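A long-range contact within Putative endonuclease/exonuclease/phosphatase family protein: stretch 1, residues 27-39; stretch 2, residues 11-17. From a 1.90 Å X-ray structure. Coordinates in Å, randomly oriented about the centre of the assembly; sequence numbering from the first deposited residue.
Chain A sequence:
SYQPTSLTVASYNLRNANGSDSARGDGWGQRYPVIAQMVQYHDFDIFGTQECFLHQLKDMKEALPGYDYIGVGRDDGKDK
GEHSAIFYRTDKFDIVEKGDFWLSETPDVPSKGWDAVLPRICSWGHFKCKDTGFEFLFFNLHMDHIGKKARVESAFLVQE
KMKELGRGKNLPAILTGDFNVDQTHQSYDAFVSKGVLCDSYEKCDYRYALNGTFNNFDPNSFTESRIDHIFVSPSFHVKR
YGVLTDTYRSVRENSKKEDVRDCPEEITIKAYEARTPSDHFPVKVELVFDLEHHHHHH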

# COMPACT_ATOMS: atom_id res chain seq x y z
N GLY A 27 -8.77 2.25 -20.82
CA GLY A 27 -10.10 2.84 -20.74
C GLY A 27 -10.61 3.00 -19.32
O GLY A 27 -10.35 2.17 -18.45
N TRP A 28 -11.36 4.07 -19.10
CA TRP A 28 -11.96 4.34 -17.80
C TRP A 28 -12.69 3.14 -17.22
O TRP A 28 -12.50 2.79 -16.06
CB TRP A 28 -12.91 5.54 -17.88
CG TRP A 28 -13.71 5.83 -16.63
CD1 TRP A 28 -15.06 5.70 -16.47
CD2 TRP A 28 -13.20 6.27 -15.36
NE1 TRP A 28 -15.42 6.04 -15.18
CE2 TRP A 28 -14.30 6.40 -14.49
CE3 TRP A 28 -11.92 6.58 -14.89
CZ2 TRP A 28 -14.15 6.82 -13.17
CZ3 TRP A 28 -11.78 6.99 -13.57
CH2 TRP A 28 -12.88 7.11 -12.73
N GLY A 29 -13.52 2.48 -18.04
CA GLY A 29 -14.35 1.41 -17.54
C GLY A 29 -13.57 0.24 -16.98
O GLY A 29 -13.99 -0.43 -16.04
N GLN A 30 -12.40 -0.00 -17.56
CA GLN A 30 -11.50 -1.05 -17.10
C GLN A 30 -10.69 -0.61 -15.87
O GLN A 30 -10.41 -1.42 -14.98
CB GLN A 30 -10.57 -1.43 -18.26
CG GLN A 30 -9.44 -2.38 -17.92
CD GLN A 30 -8.67 -2.84 -19.15
OE1 GLN A 30 -9.17 -3.65 -19.93
NE2 GLN A 30 -7.46 -2.33 -19.32
N ARG A 31 -10.35 0.67 -15.81
CA ARG A 31 -9.42 1.20 -14.80
C ARG A 31 -10.06 1.49 -13.47
O ARG A 31 -9.49 1.21 -12.42
CB ARG A 31 -8.82 2.54 -15.27
CG ARG A 31 -7.95 2.47 -16.48
CD ARG A 31 -7.16 3.76 -16.67
NE ARG A 31 -7.95 4.92 -17.09
CZ ARG A 31 -8.28 5.93 -16.28
NH1 ARG A 31 -7.92 5.91 -14.99
NH2 ARG A 31 -8.98 6.96 -16.76
N TYR A 32 -11.24 2.11 -13.50
CA TYR A 32 -11.80 2.68 -12.28
C TYR A 32 -12.14 1.68 -11.17
O TYR A 32 -12.02 2.00 -10.00
CB TYR A 32 -12.94 3.67 -12.58
CG TYR A 32 -14.35 3.11 -12.60
CD1 TYR A 32 -15.01 2.77 -11.43
CD2 TYR A 32 -15.04 2.97 -13.81
CE1 TYR A 32 -16.31 2.27 -11.46
CE2 TYR A 32 -16.32 2.47 -13.85
CZ TYR A 32 -16.96 2.13 -12.68
OH TYR A 32 -18.24 1.65 -12.73
N PRO A 33 -12.54 0.45 -11.54
CA PRO A 33 -12.78 -0.50 -10.45
C PRO A 33 -11.49 -0.77 -9.66
O PRO A 33 -11.56 -0.96 -8.45
CB PRO A 33 -13.24 -1.76 -11.19
CG PRO A 33 -13.89 -1.23 -12.45
CD PRO A 33 -12.97 -0.09 -12.85
N VAL A 34 -10.34 -0.74 -10.32
CA VAL A 34 -9.04 -0.90 -9.63
C VAL A 34 -8.72 0.34 -8.78
O VAL A 34 -8.30 0.22 -7.62
CB VAL A 34 -7.90 -1.15 -10.65
CG1 VAL A 34 -6.58 -1.40 -9.93
CG2 VAL A 34 -8.25 -2.34 -11.55
N ILE A 35 -8.91 1.52 -9.35
CA ILE A 35 -8.79 2.76 -8.58
C ILE A 35 -9.61 2.69 -7.28
O ILE A 35 -9.11 3.00 -6.21
CB ILE A 35 -9.23 3.99 -9.41
CG1 ILE A 35 -8.27 4.22 -10.58
CG2 ILE A 35 -9.34 5.25 -8.53
CD1 ILE A 35 -8.73 5.31 -11.57
N ALA A 36 -10.87 2.26 -7.38
CA ALA A 36 -11.73 2.18 -6.19
C ALA A 36 -11.19 1.18 -5.18
O ALA A 36 -11.15 1.46 -3.99
CB ALA A 36 -13.18 1.83 -6.57
N GLN A 37 -10.75 0.01 -5.66
CA GLN A 37 -10.09 -0.94 -4.76
C GLN A 37 -8.88 -0.34 -4.04
O GLN A 37 -8.67 -0.61 -2.86
CB GLN A 37 -9.69 -2.23 -5.50
CG GLN A 37 -10.87 -3.19 -5.73
CD GLN A 37 -10.50 -4.63 -5.43
OE1 GLN A 37 -9.92 -5.31 -6.28
NE2 GLN A 37 -10.82 -5.10 -4.22
N MSE A 38 -8.07 0.46 -4.73
CA MSE A 38 -6.91 1.07 -4.06
C MSE A 38 -7.32 2.02 -2.94
O MSE A 38 -6.73 2.02 -1.86
CB MSE A 38 -6.03 1.82 -5.05
CG MSE A 38 -5.40 0.94 -6.11
SE MSE A 38 -4.12 1.94 -7.19
CE MSE A 38 -2.85 2.36 -5.79
N VAL A 39 -8.33 2.85 -3.22
CA VAL A 39 -8.88 3.76 -2.22
C VAL A 39 -9.33 3.00 -0.97
O VAL A 39 -9.08 3.42 0.17
CB VAL A 39 -10.10 4.52 -2.79
CG1 VAL A 39 -10.81 5.33 -1.71
CG2 VAL A 39 -9.68 5.43 -3.95
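Stretch 2, residues 11-17: SYNLRNA

Stretch 2 leaves a β-strand, residues 11-13, and continues as an irregular loop along one side of the helix that begins at Trp 28. The two run in opposing senses: Ala 17 lies beside Trp 28 at the helix start, with CA atoms 5.4 Å apart, Leu 14 lies beside Ile 35, and Tyr 12 reaches the later turns. Trp 28, Arg 31, Ile 35 and Met 38, spaced three or four apart so they fall on one side of the helix, all direct their CA-to-CB bonds toward stretch 2.

Tyr 12 and Leu 14 cover the most surface in stretch 2. Extended backbone at Tyr 12 and a t rotamer carry its long ring to the helix, where CE2 lies 3.8 Å from CG2 of Ile 35 and OH lies 3.8 Å from SE of selenomethionine Met 38. A long aromatic side chain suits this place because it spans the distance from strand to helix and offers carbon to a branched aliphatic neighbour. Leu 14, where the strand has given way to loop, meets the same methyl: its CD2 is 3.9 Å from CG2 of Ile 35. CB of Leu 14 also lies 4.2 Å from CZ3 of Trp 28, so this residue bridges two helical residues.

Trp 28 contributes the largest area on the helix. CB of Trp 28 packs 3.7 Å from CB of Ala 17, whose small side chain accompanies the close backbone approach. Between these apolar contacts, Arg 31 binds the loop's backbone. NH1 of Arg 31 donates to O of Leu 14 at 2.9 Å, and its NH2 donates to that same oxygen at 3.2 Å and to O of Arg 15 at 3.1 Å. The planar guanidinium can direct several N-H groups at carbonyls near its edge. A water accepts from Arg 31 NH2 and donates to O of Asn 16.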

# COMPACT_ATOMS: atom_id res chain seq x y z
N SER A 11 -3.98 12.39 -2.83
CA SER A 11 -4.23 13.18 -4.02
C SER A 11 -4.09 12.20 -5.18
O SER A 11 -3.11 11.46 -5.26
CB SER A 11 -3.20 14.29 -4.15
OG SER A 11 -3.46 15.09 -5.30
N TYR A 12 -5.07 12.16 -6.07
CA TYR A 12 -5.05 11.16 -7.14
C TYR A 12 -5.71 11.72 -8.38
O TYR A 12 -6.93 11.95 -8.38
CB TYR A 12 -5.81 9.92 -6.69
CG TYR A 12 -5.47 8.63 -7.42
CD1 TYR A 12 -4.55 8.60 -8.45
CD2 TYR A 12 -6.08 7.44 -7.05
CE1 TYR A 12 -4.24 7.41 -9.10
CE2 TYR A 12 -5.79 6.24 -7.70
CZ TYR A 12 -4.87 6.23 -8.72
OH TYR A 12 -4.58 5.04 -9.36
N ASN A 13 -4.93 11.93 -9.43
CA ASN A 13 -5.48 12.32 -10.72
C ASN A 13 -6.00 11.07 -11.43
O ASN A 13 -5.23 10.19 -11.80
CB ASN A 13 -4.41 13.01 -11.57
CG ASN A 13 -4.93 13.43 -12.93
OD1 ASN A 13 -5.79 12.77 -13.51
ND2 ASN A 13 -4.41 14.53 -13.45
N LEU A 14 -7.32 10.99 -11.60
CA LEU A 14 -7.96 9.75 -12.06
C LEU A 14 -8.01 9.64 -13.59
O LEU A 14 -8.44 8.61 -14.12
CB LEU A 14 -9.37 9.63 -11.45
CG LEU A 14 -9.45 9.69 -9.92
CD1 LEU A 14 -10.79 9.16 -9.43
CD2 LEU A 14 -8.31 8.92 -9.27
N ARG A 15 -7.58 10.70 -14.27
CA ARG A 15 -7.54 10.74 -15.73
C ARG A 15 -8.93 10.81 -16.38
O ARG A 15 -9.77 9.92 -16.22
CB ARG A 15 -6.74 9.56 -16.29
CG ARG A 15 -6.58 9.57 -17.81
CD ARG A 15 -5.90 10.86 -18.26
NE ARG A 15 -5.59 10.88 -19.69
CZ ARG A 15 -5.31 11.99 -20.36
NH1 ARG A 15 -5.32 13.16 -19.72
NH2 ARG A 15 -5.04 11.95 -21.66
N ASN A 16 -9.18 11.90 -17.10
CA ASN A 16 -10.49 12.07 -17.71
C ASN A 16 -10.81 10.92 -18.66
O ASN A 16 -9.93 10.40 -19.35
CB ASN A 16 -10.57 13.42 -18.44
CG ASN A 16 -9.78 13.42 -19.72
OD1 ASN A 16 -8.64 13.90 -19.76
ND2 ASN A 16 -10.37 12.89 -20.77
N ALA A 17 -12.08 10.52 -18.69
CA ALA A 17 -12.51 9.45 -19.57
C ALA A 17 -12.56 9.94 -21.02
O ALA A 17 -13.26 10.90 -21.33
CB ALA A 17 -13.85 8.90 -19.14
O HOH W 1 -9.20 7.78 -19.68